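Local coordinates for protein putative adenosine kinase (Schistosoma mansoni, PDB 3VAS) that binds adenosine and, as an adenosine kinase of the ribokinase-like pfkB family, probably transfers a phosphate from ATP to it to give AMP, at residues A[77-81]-A[115-119]; A[128-133]-A[161-166]; A[136-141]-A[153-158]. One frame throughout, in Å; residues are numbered along the deposited sequence.

Contact 1 (A[77-81]-A[115-119]); sequences NYIAG and YIKND. With ADN (adenosine), chain C.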
loop_
_atom_site.group_PDB
_atom_site.type_symbol
_atom_site.label_atom_id
_atom_site.label_comp_id
_atom_site.label_asym_id
_atom_site.label_seq_id
_atom_site.Cartn_x
_atom_site.Cartn_y
_atom_site.Cartn_z
ATOM N N ASN A 77 -12.036 17.157 -2.720
ATOM C CA ASN A 77 -12.502 15.808 -3.007
ATOM C C ASN A 77 -12.210 14.880 -1.832
ATOM O O ASN A 77 -11.057 14.649 -1.484
ATOM C CB ASN A 77 -11.860 15.273 -4.293
ATOM C CG ASN A 77 -12.362 13.883 -4.671
ATOM O OD1 ASN A 77 -13.385 13.414 -4.168
ATOM N ND2 ASN A 77 -11.641 13.224 -5.571
ATOM N N TYR A 78 -13.268 14.362 -1.219
ATOM C CA TYR A 78 -13.137 13.435 -0.106
ATOM C C TYR A 78 -13.317 12.025 -0.632
ATOM O O TYR A 78 -14.312 11.732 -1.295
ATOM C CB TYR A 78 -14.203 13.716 0.954
ATOM C CG TYR A 78 -14.156 15.108 1.544
ATOM C CD1 TYR A 78 -13.275 15.418 2.568
ATOM C CD2 TYR A 78 -15.007 16.106 1.087
ATOM C CE1 TYR A 78 -13.234 16.690 3.121
ATOM C CE2 TYR A 78 -14.973 17.381 1.627
ATOM C CZ TYR A 78 -14.085 17.666 2.646
ATOM O OH TYR A 78 -14.044 18.929 3.190
ATOM N N ILE A 79 -12.362 11.149 -0.346
ATOM C CA ILE A 79 -12.439 9.783 -0.848
ATOM C C ILE A 79 -11.655 8.836 0.055
ATOM O O ILE A 79 -10.595 9.195 0.563
ATOM C CB ILE A 79 -11.963 9.695 -2.327
ATOM C CG1 ILE A 79 -12.166 8.290 -2.894
ATOM C CG2 ILE A 79 -10.514 10.132 -2.468
ATOM C CD1 ILE A 79 -11.947 8.209 -4.407
ATOM N N ALA A 80 -12.199 7.643 0.278
ATOM C CA ALA A 80 -11.546 6.647 1.121
ATOM C C ALA A 80 -10.139 6.332 0.628
ATOM O O ALA A 80 -9.912 6.152 -0.570
ATOM C CB ALA A 80 -12.382 5.377 1.186
ATOM N N GLY A 81 -9.195 6.273 1.563
ATOM C CA GLY A 81 -7.805 5.999 1.240
ATOM C C GLY A 81 -7.197 4.937 2.138
ATOM O O GLY A 81 -7.905 4.081 2.673
ATOM N N TYR A 115 -18.251 6.140 6.765
ATOM C CA TYR A 115 -18.181 6.208 5.308
ATOM C C TYR A 115 -17.175 5.191 4.754
ATOM O O TYR A 115 -17.469 4.475 3.793
ATOM C CB TYR A 115 -17.836 7.625 4.836
ATOM C CG TYR A 115 -17.145 7.655 3.491
ATOM C CD1 TYR A 115 -17.829 7.335 2.324
ATOM C CD2 TYR A 115 -15.804 7.985 3.391
ATOM C CE1 TYR A 115 -17.189 7.350 1.093
ATOM C CE2 TYR A 115 -15.158 8.002 2.173
ATOM C CZ TYR A 115 -15.849 7.685 1.027
ATOM O OH TYR A 115 -15.192 7.707 -0.184
ATOM N N ILE A 116 -15.994 5.129 5.365
ATOM C CA ILE A 116 -14.988 4.158 4.950
ATOM C C ILE A 116 -15.509 2.720 5.091
ATOM O O ILE A 116 -15.339 1.897 4.185
ATOM C CB ILE A 116 -13.643 4.352 5.705
ATOM C CG1 ILE A 116 -12.996 5.679 5.299
ATOM C CG2 ILE A 116 -12.692 3.205 5.407
ATOM C CD1 ILE A 116 -11.829 6.100 6.174
ATOM N N LYS A 117 -16.170 2.426 6.210
ATOM C CA LYS A 117 -16.746 1.095 6.411
ATOM C C LYS A 117 -17.813 0.754 5.369
ATOM O O LYS A 117 -17.837 -0.358 4.841
ATOM C CB LYS A 117 -17.320 0.934 7.822
ATOM C CG LYS A 117 -17.808 -0.484 8.120
ATOM C CD LYS A 117 -18.669 -0.551 9.383
ATOM C CE LYS A 117 -17.878 -0.161 10.622
ATOM N NZ LYS A 117 -18.712 -0.186 11.864
ATOM N N ASN A 118 -18.698 1.705 5.077
ATOM C CA ASN A 118 -19.746 1.484 4.078
ATOM C C ASN A 118 -19.178 1.281 2.676
ATOM O O ASN A 118 -19.747 0.555 1.866
ATOM C CB ASN A 118 -20.754 2.635 4.063
ATOM C CG ASN A 118 -21.584 2.706 5.333
ATOM O OD1 ASN A 118 -21.676 1.737 6.091
ATOM N ND2 ASN A 118 -22.199 3.856 5.566
ATOM N N ASP A 119 -18.056 1.939 2.399
ATOM C CA ASP A 119 -17.386 1.825 1.112
ATOM C C ASP A 119 -16.882 0.395 0.920
ATOM O O ASP A 119 -16.994 -0.171 -0.166
ATOM C CB ASP A 119 -16.227 2.824 1.042
ATOM C CG ASP A 119 -15.657 2.966 -0.351
ATOM O OD1 ASP A 119 -16.385 3.453 -1.243
ATOM O OD2 ASP A 119 -14.475 2.609 -0.552
HETATM O "O5'" ADN C . -0.670 5.422 -2.288
HETATM C "C5'" ADN C . -1.528 6.536 -2.046
HETATM C "C4'" ADN C . -2.349 6.334 -0.796
HETATM O "O4'" ADN C . -1.482 6.262 0.347
HETATM C "C3'" ADN C . -3.371 7.429 -0.468
HETATM O "O3'" ADN C . -4.691 6.942 -0.718
HETATM C "C2'" ADN C . -3.196 7.672 1.048
HETATM O "O2'" ADN C . -4.395 7.639 1.791
HETATM C "C1'" ADN C . -2.252 6.548 1.475
HETATM N N9 ADN C . -1.373 6.884 2.596
HETATM C C8 ADN C . -0.684 7.998 2.757
HETATM N N7 ADN C . 0.024 7.896 4.045
HETATM C C5 ADN C . -0.307 6.638 4.632
HETATM C C6 ADN C . 0.073 6.037 5.829
HETATM N N6 ADN C . 0.966 6.723 6.724
HETATM N N1 ADN C . -0.419 4.780 6.155
HETATM C C2 ADN C . -1.271 4.122 5.305
HETATM N N3 ADN C . -1.643 4.711 4.125
HETATM C C4 ADN C . -1.142 5.997 3.803
#

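Contact 2 (A[128-133]-A[161-166]); sequences EFQIAE and DLSLAH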
loop_
_atom_site.group_PDB
_atom_site.type_symbol
_atom_site.label_atom_id
_atom_site.label_comp_id
_atom_site.label_asym_id
_atom_site.label_seq_id
_atom_site.Cartn_x
_atom_site.Cartn_y
_atom_site.Cartn_z
ATOM N N GLU A 128 -13.318 -6.268 9.650
ATOM C CA GLU A 128 -13.490 -6.260 11.095
ATOM C C GLU A 128 -12.736 -5.061 11.651
ATOM O O GLU A 128 -11.581 -5.173 12.068
ATOM C CB GLU A 128 -12.984 -7.560 11.724
ATOM C CG GLU A 128 -13.889 -8.761 11.499
ATOM C CD GLU A 128 -15.208 -8.668 12.258
ATOM O OE1 GLU A 128 -15.308 -7.866 13.213
ATOM O OE2 GLU A 128 -16.150 -9.405 11.897
ATOM N N PHE A 129 -13.389 -3.905 11.634
ATOM C CA PHE A 129 -12.758 -2.677 12.093
ATOM C C PHE A 129 -12.680 -2.626 13.605
ATOM O O PHE A 129 -13.602 -3.045 14.302
ATOM C CB PHE A 129 -13.521 -1.449 11.590
ATOM C CG PHE A 129 -13.312 -1.159 10.134
ATOM C CD1 PHE A 129 -12.131 -0.578 9.693
ATOM C CD2 PHE A 129 -14.295 -1.461 9.206
ATOM C CE1 PHE A 129 -11.932 -0.307 8.354
ATOM C CE2 PHE A 129 -14.102 -1.192 7.864
ATOM C CZ PHE A 129 -12.921 -0.616 7.438
ATOM N N GLN A 130 -11.562 -2.119 14.106
ATOM C CA GLN A 130 -11.467 -1.739 15.502
ATOM C C GLN A 130 -11.909 -0.286 15.574
ATOM O O GLN A 130 -11.550 0.524 14.718
ATOM C CB GLN A 130 -10.031 -1.885 16.002
ATOM C CG GLN A 130 -9.824 -1.475 17.453
ATOM C CD GLN A 130 -8.377 -1.598 17.876
ATOM O OE1 GLN A 130 -7.565 -2.184 17.161
ATOM N NE2 GLN A 130 -8.043 -1.042 19.037
ATOM N N ILE A 131 -12.718 0.047 16.566
ATOM C CA ILE A 131 -13.169 1.422 16.696
ATOM C C ILE A 131 -12.384 2.075 17.829
ATOM O O ILE A 131 -12.310 1.536 18.936
ATOM C CB ILE A 131 -14.701 1.525 16.917
ATOM C CG1 ILE A 131 -15.462 1.405 15.590
ATOM C CG2 ILE A 131 -15.062 2.866 17.521
ATOM C CD1 ILE A 131 -15.335 0.077 14.872
ATOM N N ALA A 132 -11.767 3.215 17.535
ATOM C CA ALA A 132 -10.980 3.927 18.530
ATOM C C ALA A 132 -11.877 4.585 19.577
ATOM O O ALA A 132 -12.983 5.031 19.268
ATOM C CB ALA A 132 -10.094 4.964 17.860
ATOM N N GLU A 133 -11.399 4.626 20.817
ATOM C CA GLU A 133 -12.081 5.337 21.892
ATOM C C GLU A 133 -12.231 6.812 21.543
ATOM O O GLU A 133 -11.273 7.455 21.112
ATOM C CB GLU A 133 -11.300 5.191 23.195
ATOM C CG GLU A 133 -11.487 3.853 23.885
ATOM C CD GLU A 133 -12.786 3.784 24.660
ATOM O OE1 GLU A 133 -13.219 2.662 25.007
ATOM O OE2 GLU A 133 -13.374 4.854 24.930
ATOM N N ASP A 161 -4.368 3.287 16.973
ATOM C CA ASP A 161 -4.917 2.484 18.063
ATOM C C ASP A 161 -5.122 1.016 17.702
ATOM O O ASP A 161 -5.559 0.228 18.542
ATOM C CB ASP A 161 -6.225 3.092 18.577
ATOM C CG ASP A 161 -5.996 4.163 19.632
ATOM O OD1 ASP A 161 -4.884 4.731 19.683
ATOM O OD2 ASP A 161 -6.932 4.439 20.411
ATOM N N LEU A 162 -4.811 0.646 16.462
ATOM C CA LEU A 162 -4.908 -0.751 16.048
ATOM C C LEU A 162 -3.989 -1.601 16.919
ATOM O O LEU A 162 -2.786 -1.344 17.002
ATOM C CB LEU A 162 -4.540 -0.907 14.575
ATOM C CG LEU A 162 -4.489 -2.335 14.033
ATOM C CD1 LEU A 162 -5.880 -2.972 14.015
ATOM C CD2 LEU A 162 -3.867 -2.330 12.651
ATOM N N SER A 163 -4.561 -2.601 17.582
ATOM C CA SER A 163 -3.813 -3.350 18.584
ATOM C C SER A 163 -3.779 -4.844 18.313
ATOM O O SER A 163 -4.624 -5.383 17.605
ATOM C CB SER A 163 -4.396 -3.108 19.976
ATOM O OG SER A 163 -5.705 -3.636 20.069
ATOM N N LEU A 164 -2.791 -5.503 18.904
ATOM C CA LEU A 164 -2.679 -6.949 18.834
ATOM C C LEU A 164 -3.883 -7.595 19.519
ATOM O O LEU A 164 -4.332 -8.669 19.116
ATOM C CB LEU A 164 -1.375 -7.400 19.497
ATOM C CG LEU A 164 -0.929 -8.848 19.305
ATOM C CD1 LEU A 164 -0.886 -9.217 17.825
ATOM C CD2 LEU A 164 0.429 -9.064 19.956
ATOM N N ALA A 165 -4.405 -6.928 20.549
ATOM C CA ALA A 165 -5.583 -7.409 21.262
ATOM C C ALA A 165 -6.799 -7.553 20.352
ATOM O O ALA A 165 -7.574 -8.500 20.487
ATOM C CB ALA A 165 -5.911 -6.496 22.443
ATOM N N HIS A 166 -6.971 -6.608 19.434
ATOM C CA HIS A 166 -8.119 -6.635 18.536
ATOM C C HIS A 166 -7.928 -7.707 17.476
ATOM O O HIS A 166 -8.865 -8.413 17.108
ATOM C CB HIS A 166 -8.316 -5.277 17.873
ATOM C CG HIS A 166 -9.281 -5.303 16.730
ATOM N ND1 HIS A 166 -10.647 -5.319 16.910
ATOM C CD2 HIS A 166 -9.075 -5.333 15.392
ATOM C CE1 HIS A 166 -11.243 -5.349 15.731
ATOM N NE2 HIS A 166 -10.312 -5.360 14.794
HETATM O O HOH W 1 -9.071 3.104 21.159
#

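Contact 3 (A[136-141]-A[153-158]); sequences LMTGKV and VTYLGA. With ADN (adenosine), chain C.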
loop_
_atom_site.group_PDB
_atom_site.type_symbol
_atom_site.label_atom_id
_atom_site.label_comp_id
_atom_site.label_asym_id
_atom_site.label_seq_id
_atom_site.Cartn_x
_atom_site.Cartn_y
_atom_site.Cartn_z
ATOM N N LEU A 136 -10.909 10.220 19.634
ATOM C CA LEU A 136 -9.877 10.045 18.614
ATOM C C LEU A 136 -10.535 9.813 17.248
ATOM O O LEU A 136 -11.298 8.863 17.069
ATOM C CB LEU A 136 -8.930 8.901 18.978
ATOM C CG LEU A 136 -7.709 8.698 18.071
ATOM C CD1 LEU A 136 -6.925 9.994 17.910
ATOM C CD2 LEU A 136 -6.806 7.594 18.610
ATOM N N MET A 137 -10.246 10.695 16.294
ATOM C CA MET A 137 -10.920 10.683 14.997
ATOM C C MET A 137 -10.203 9.846 13.946
ATOM O O MET A 137 -8.988 9.647 14.013
ATOM C CB MET A 137 -11.122 12.114 14.482
ATOM C CG MET A 137 -11.989 13.003 15.398
ATOM S SD MET A 137 -13.733 12.533 15.491
ATOM C CE MET A 137 -13.777 11.397 16.879
ATOM N N THR A 138 -10.975 9.352 12.983
ATOM C CA THR A 138 -10.432 8.596 11.865
ATOM C C THR A 138 -9.300 9.387 11.208
ATOM O O THR A 138 -9.416 10.597 11.011
ATOM C CB THR A 138 -11.527 8.294 10.821
ATOM O OG1 THR A 138 -12.527 7.450 11.408
ATOM C CG2 THR A 138 -10.938 7.603 9.598
ATOM N N GLY A 139 -8.203 8.706 10.896
ATOM C CA GLY A 139 -7.063 9.351 10.271
ATOM C C GLY A 139 -7.396 9.970 8.923
ATOM O O GLY A 139 -8.396 9.620 8.294
ATOM N N LYS A 140 -6.550 10.890 8.479
ATOM C CA LYS A 140 -6.784 11.608 7.237
ATOM C C LYS A 140 -5.466 11.930 6.540
ATOM O O LYS A 140 -4.422 12.064 7.189
ATOM C CB LYS A 140 -7.549 12.901 7.519
ATOM C CG LYS A 140 -6.918 13.740 8.620
ATOM C CD LYS A 140 -7.751 14.971 8.948
ATOM C CE LYS A 140 -7.220 15.675 10.187
ATOM N NZ LYS A 140 -8.055 16.857 10.556
ATOM N N VAL A 141 -5.524 12.056 5.217
ATOM C CA VAL A 141 -4.360 12.428 4.425
ATOM C C VAL A 141 -4.659 13.700 3.645
ATOM O O VAL A 141 -5.630 13.765 2.895
ATOM C CB VAL A 141 -3.964 11.319 3.425
ATOM C CG1 VAL A 141 -2.686 11.706 2.683
ATOM C CG2 VAL A 141 -3.786 9.984 4.140
ATOM N N VAL A 153 0.411 14.754 3.295
ATOM C CA VAL A 153 0.670 14.886 4.724
ATOM C C VAL A 153 -0.369 14.076 5.492
ATOM O O VAL A 153 -1.564 14.373 5.448
ATOM C CB VAL A 153 0.642 16.354 5.186
ATOM C CG1 VAL A 153 1.055 16.457 6.659
ATOM C CG2 VAL A 153 1.559 17.198 4.311
ATOM N N THR A 154 0.095 13.049 6.195
ATOM C CA THR A 154 -0.796 12.091 6.828
ATOM C C THR A 154 -0.926 12.280 8.335
ATOM O O THR A 154 0.072 12.324 9.052
ATOM C CB THR A 154 -0.319 10.654 6.569
ATOM O OG1 THR A 154 -0.314 10.410 5.159
ATOM C CG2 THR A 154 -1.237 9.652 7.252
ATOM N N TYR A 155 -2.165 12.401 8.801
ATOM C CA TYR A 155 -2.467 12.364 10.229
ATOM C C TYR A 155 -3.122 11.021 10.535
ATOM O O TYR A 155 -4.285 10.800 10.204
ATOM C CB TYR A 155 -3.401 13.510 10.631
ATOM C CG TYR A 155 -3.660 13.568 12.125
ATOM C CD1 TYR A 155 -2.682 14.026 12.998
ATOM C CD2 TYR A 155 -4.874 13.152 12.661
ATOM C CE1 TYR A 155 -2.900 14.072 14.362
ATOM C CE2 TYR A 155 -5.104 13.195 14.031
ATOM C CZ TYR A 155 -4.111 13.658 14.873
ATOM O OH TYR A 155 -4.321 13.710 16.234
ATOM N N LEU A 156 -2.362 10.123 11.144
ATOM C CA LEU A 156 -2.800 8.743 11.324
ATOM C C LEU A 156 -4.039 8.603 12.205
ATOM O O LEU A 156 -4.881 7.740 11.950
ATOM C CB LEU A 156 -1.656 7.883 11.860
ATOM C CG LEU A 156 -0.585 7.553 10.812
ATOM C CD1 LEU A 156 0.594 6.818 11.441
ATOM C CD2 LEU A 156 -1.190 6.734 9.688
ATOM N N GLY A 157 -4.143 9.449 13.229
ATOM C CA GLY A 157 -5.310 9.476 14.099
ATOM C C GLY A 157 -5.693 8.119 14.662
ATOM O O GLY A 157 -4.865 7.425 15.258
ATOM N N ALA A 158 -6.945 7.728 14.441
ATOM C CA ALA A 158 -7.480 6.482 14.988
ATOM C C ALA A 158 -6.695 5.232 14.579
ATOM O O ALA A 158 -6.642 4.260 15.336
ATOM C CB ALA A 158 -8.943 6.331 14.612
HETATM O "O5'" ADN C . -0.670 5.422 -2.288
HETATM C "C5'" ADN C . -1.528 6.536 -2.046
HETATM C "C4'" ADN C . -2.349 6.334 -0.796
HETATM O "O4'" ADN C . -1.482 6.262 0.347
HETATM C "C3'" ADN C . -3.371 7.429 -0.468
HETATM O "O3'" ADN C . -4.691 6.942 -0.718
HETATM C "C2'" ADN C . -3.196 7.672 1.048
HETATM O "O2'" ADN C . -4.395 7.639 1.791
HETATM C "C1'" ADN C . -2.252 6.548 1.475
HETATM N N9 ADN C . -1.373 6.884 2.596
HETATM C C8 ADN C . -0.684 7.998 2.757
HETATM N N7 ADN C . 0.024 7.896 4.045
HETATM C C5 ADN C . -0.307 6.638 4.632
HETATM C C6 ADN C . 0.073 6.037 5.829
HETATM N N6 ADN C . 0.966 6.723 6.724
HETATM N N1 ADN C . -0.419 4.780 6.155
HETATM C C2 ADN C . -1.271 4.122 5.305
HETATM N N3 ADN C . -1.643 4.711 4.125
HETATM C C4 ADN C . -1.142 5.997 3.803
#

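Contact 1 (A[77-81]-A[115-119])
Tyr115 reaches from helix 111-122 to the backbone of Ala80 in strand 77-81, and its phenol makes the polar bond of this contact. The side chain leaves its CB with CG anti to the backbone N (chi1 154°), which sends the ring off the helix toward the strand. Along the ring, CE2 is the first atom to meet the strand: it lies 3.9 Å from Ala80 CB and approaches the amide of the same residue as well. CZ follows 3.7 Å from Ala80 N. At the tip, Tyr115 OH accepts a hydrogen bond from Ala80 N at 3.0 Å, with an N-H...O angle of 148°, and rests 3.5 Å from Ile79 CA. The donor stands at the ring edge, near the ring plane, so the phenol meets the strand end-on and its faces are not stacked on it. Ala80, buried, is the apolar centre: its CB also packs 4.2 Å from Ile116 CG1 and 3.9 Å from Asp119 OD2, whose charge is paired with Lys89 of helix 83-95. The methyl thus touches Tyr115, Ile116 and Asp119, residues within about one helical turn. The CA of Gly81 comes within 3.8 Å of adenosine O3'. Gly81 and Gly82 fit the di-glycine segment known from ribokinase-like enzymes, and the N of Gly82 is bonded to adenosine. The axes of 77-81 and 115-119 cross at -62°, with the helix leaning on the end of the strand that leads into this segment. Strand 77-81 runs antiparallel to strand 27-40, with backbone hydrogen bonds to Ile38, Asp36 and Leu34; Tyr115 also touches Leu35 there, while Ala80 meets Lys89 and Ile116 meets Leu85 of helix 83-95.

Contact 2 (A[128-133]-A[161-166])
Gln130 carries its amide across to 161-166 with CG anti to the backbone N (chi1 179°) and the chain extended beyond it, while His166, with the same first torsion (chi1 168°), sends its ring back the other way. The two side chains therefore pass each other in opposite directions. Gln130 CB lies over the centre of the imidazole, 3.5 Å from the His166 ring centroid, a CH-pi contact almost on the ring normal. Near the CB end of His166 the amide plane is tilted 30° from the ring. Gln130 OE1 takes the N-H of Ser163 at 3.1 Å, in the carbonyl plane on a lone pair, and Gln130 NE2 gives a weak, bent bond to Asp161 O at 2.8 Å. Ser163 is the N-cap of helix 164-167: its OG accepts from His166 N at 3.3 Å. The glutamine thus holds the backbone just ahead of a helix start, joining that start to strand 126-131, which runs parallel to strand 101-107 in the alpha/beta core. At the far ring edge His166 NE2 donates to Glu128 O at 3.0 Å, a bond that needs a proton on NE2; the donor sits above the carbonyl plane. His166 also touches Val104 of strand 101-107. At the C-terminal end of 128-133, a water accepts from Glu133 N at 2.8 Å and donates to Asp161 OD2 at 2.6 Å.

Contact 3 (A[136-141]-A[153-158])
Val141 and Thr154 face each other as a non-hydrogen-bonded antiparallel pair, and both touch the adenosine. Thr154 OG1 comes within 2.8 Å of adenosine N7, while its CG2 leans toward N6. Val141 CG2 touches the sugar, 3.4 Å from adenosine O2', and packs against Thr154 OG1 at 3.6 Å. Thr154 OG1 stands anti to its own carbonyl carbon (chi1 -61°), which turns the hydroxyl toward the purine. Two residues on from Thr154, the end of Leu156 adds an apolar touch, its CD2 3.7 Å from adenosine N6. Other hydrogen bonds to the ligand come from outside the hairpin, among them those of Asn32, Asp36 and Asp320. What sets the hairpin's groups in place is its backbone. Lys140 and Tyr155 form a hydrogen-bonded pair: Lys140 N donates to Tyr155 O at 2.8 Å, and Tyr155 N returns a bond to Lys140 O of equal length, running almost straight on from the C=O. Their side chains lie on the face turned from the ligand, touching Tyr67 of helix 65-70, with Lys140 CE coming obliquely to the Tyr155 ring. Next along, Gly139 CA makes a CA-H...O contact with Leu156 O, and Gly157 has positive phi. Beyond, Ala158 N bonds to Met137 O at 2.8 Å, beside Leu136, whose CG packs on Ala158. Further out, strand 27-40 runs parallel to strand 138-145 and strand 55-58 parallel to strand 150-157, so the hairpin is held on either flank; Leu34 of strand 27-40 touches both Val141 and Thr154. The hairpin thus presents the nucleoside with a largely apolar wall and one hydroxyl, consistent with a fit of the purine by shape, with one polar side-chain approach from this hairpin at N7.

Overall arrangement
Contact 3 is the buried one, its touching residues mostly hidden; contacts 1 and 2 are partly buried. Strand 27-40 is common to all three: it pairs with strand 77-81 of contact 1 and strand 138-145 of contact 3, and touches Phe129 and Leu162 of contact 2. Contacts 1 and 3 both reach adenosine, contact 1 through the backbone at Gly81, contact 3 through side chains, and they meet where Ile116 CD1 packs on Thr138 CG2. Contact 3 is nested in the loop closed by contact 2, and Ala132 packs on Ala158 between them. The chemistry differs accordingly: strand pairing in contact 3, one phenol-to-amide bond in contact 1, amide, imidazole and water in contact 2.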